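Local coordinates for hypothetical protein TTMA177 (Thermus thermophilus phage TMA, PDB 2ZDJ), which is of unknown function, a small phage protein of the alpha-plus-beta class with a cystatin-like fold, at residues V41-D45 / G46-E50. Sequence-based numbering, arbitrary orientation.
Sequences VKVGD and GDYEE
K42 O accepts two backbone bonds from consecutive residues: E49 N lies 2.7 Å from it, close to the line of the carbonyl though the N-H...O angle is only 130°, and E50 N at 3.1 Å arrives on a lone pair in the carbonyl plane. K42 N returns a 3.0 Å bond to E50 O. At the other end, G44 N donates to D47 O at 2.8 Å and D47 N to G44 O, closing the turn. On the side chains, K42 and E50 run side by side, and K42 NZ forms a 3.2 Å salt bridge with E50 OE2, whose modelled position is uncertain; E50 OE1 is held separately by Y14 and W52. A water bridges G44 O and E49 OE1, donating to both. With CG anti to the backbone N and beside the carbonyl carbon (chi1 -156°), D47 reaches forward, so that OD1 accepts from Y48 N at 2.7 Å, while Y29 also bonds that oxygen. On the face that carries V41, V43 and Y48, V41 CB meets the edge of the Y48 ring in its plane, 4.0 Å from Y48 CD1, and V43 CG2 approaches the same CD1 more loosely; the ring also touches helix 20-30. Positive phi at both D45 and G46 fits the type I' turn from G44 to D47. E49 and E50 both face K42, a classic beta bulge; the turn joining antiparallel strands 38-44 and 47-54 makes this a tight beta hairpin in the sheet of the cystatin-like fold.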
loop_
_atom_site.group_PDB
_atom_site.type_symbol
_atom_site.label_atom_id
_atom_site.label_comp_id
_atom_site.label_asym_id
_atom_site.label_seq_id
_atom_site.Cartn_x
_atom_site.Cartn_y
_atom_site.Cartn_z
ATOM N N VAL A 41 -0.831 1.134 -3.931
ATOM C CA VAL A 41 -1.698 2.295 -3.931
ATOM C C VAL A 41 -2.608 2.345 -5.144
ATOM O O VAL A 41 -2.220 1.959 -6.246
ATOM C CB VAL A 41 -0.872 3.603 -3.928
ATOM C CG1 VAL A 41 -0.010 3.700 -2.680
ATOM C CG2 VAL A 41 0.008 3.640 -5.160
ATOM N N LYS A 42 -3.833 2.804 -4.935
ATOM C CA LYS A 42 -4.739 2.973 -6.051
ATOM C C LYS A 42 -4.881 4.477 -6.149
ATOM O O LYS A 42 -5.277 5.147 -5.192
ATOM C CB LYS A 42 -6.097 2.330 -5.802
ATOM C CG LYS A 42 -7.176 2.833 -6.768
ATOM C CD LYS A 42 -8.168 1.752 -7.171
ATOM C CE LYS A 42 -8.825 1.089 -5.980
ATOM N NZ LYS A 42 -9.772 0.025 -6.402
ATOM N N VAL A 43 -4.531 5.009 -7.307
ATOM C CA VAL A 43 -4.606 6.436 -7.535
ATOM C C VAL A 43 -5.926 6.753 -8.216
ATOM O O VAL A 43 -6.314 6.081 -9.170
ATOM C CB VAL A 43 -3.422 6.899 -8.405
ATOM C CG1 VAL A 43 -3.530 8.392 -8.697
ATOM C CG2 VAL A 43 -2.111 6.595 -7.674
ATOM N N GLY A 44 -6.628 7.758 -7.705
ATOM C CA GLY A 44 -7.901 8.127 -8.297
ATOM C C GLY A 44 -8.148 9.625 -8.315
ATOM O O GLY A 44 -8.043 10.279 -7.281
ATOM N N ASP A 45 -8.477 10.169 -9.484
ATOM C CA ASP A 45 -8.766 11.599 -9.621
ATOM C C ASP A 45 -7.676 12.488 -9.006
ATOM O O ASP A 45 -7.958 13.364 -8.179
ATOM C CB ASP A 45 -10.121 11.932 -8.966
ATOM C CG ASP A 45 -11.314 11.318 -9.708
ATOM O OD1 ASP A 45 -12.444 11.378 -9.169
ATOM O OD2 ASP A 45 -11.133 10.783 -10.824
ATOM N N GLY A 46 -6.432 12.258 -9.403
ATOM C CA GLY A 46 -5.345 13.072 -8.882
ATOM C C GLY A 46 -5.032 12.954 -7.397
ATOM O O GLY A 46 -4.342 13.808 -6.840
ATOM N N ASP A 47 -5.531 11.912 -6.743
ATOM C CA ASP A 47 -5.263 11.719 -5.319
ATOM C C ASP A 47 -5.065 10.222 -5.078
ATOM O O ASP A 47 -5.224 9.416 -5.997
ATOM C CB ASP A 47 -6.443 12.240 -4.489
ATOM C CG ASP A 47 -6.048 12.629 -3.070
ATOM O OD1 ASP A 47 -4.985 12.189 -2.585
ATOM O OD2 ASP A 47 -6.815 13.378 -2.427
ATOM N N TYR A 48 -4.695 9.847 -3.858
ATOM C CA TYR A 48 -4.506 8.436 -3.524
ATOM C C TYR A 48 -5.848 7.945 -3.002
ATOM O O TYR A 48 -6.270 8.329 -1.919
ATOM C CB TYR A 48 -3.424 8.284 -2.450
ATOM C CG TYR A 48 -2.032 8.547 -2.966
ATOM C CD1 TYR A 48 -1.267 7.516 -3.506
ATOM C CD2 TYR A 48 -1.493 9.836 -2.958
ATOM C CE1 TYR A 48 -0.004 7.755 -4.030
ATOM C CE2 TYR A 48 -0.229 10.091 -3.478
ATOM C CZ TYR A 48 0.513 9.046 -4.017
ATOM O OH TYR A 48 1.757 9.286 -4.573
ATOM N N GLU A 49 -6.530 7.115 -3.782
ATOM C CA GLU A 49 -7.836 6.599 -3.388
ATOM C C GLU A 49 -7.714 5.487 -2.352
ATOM O O GLU A 49 -8.568 5.333 -1.476
ATOM C CB GLU A 49 -8.577 6.079 -4.615
ATOM C CG GLU A 49 -10.024 5.704 -4.349
ATOM C CD GLU A 49 -10.867 6.897 -3.948
ATOM O OE1 GLU A 49 -10.810 7.932 -4.652
ATOM O OE2 GLU A 49 -11.587 6.794 -2.929
ATOM N N GLU A 50 -6.653 4.697 -2.465
ATOM C CA GLU A 50 -6.412 3.620 -1.522
ATOM C C GLU A 50 -4.921 3.482 -1.269
ATOM O O GLU A 50 -4.093 3.768 -2.143
ATOM C CB GLU A 50 -6.958 2.281 -2.057
ATOM C CG GLU A 50 -8.473 2.122 -1.997
ATOM C CD GLU A 50 -8.966 0.808 -2.622
ATOM O OE1 GLU A 50 -8.364 -0.262 -2.376
ATOM O OE2 GLU A 50 -9.970 0.846 -3.352
HETATM O O HOH W 1 -9.314 10.082 -4.746
#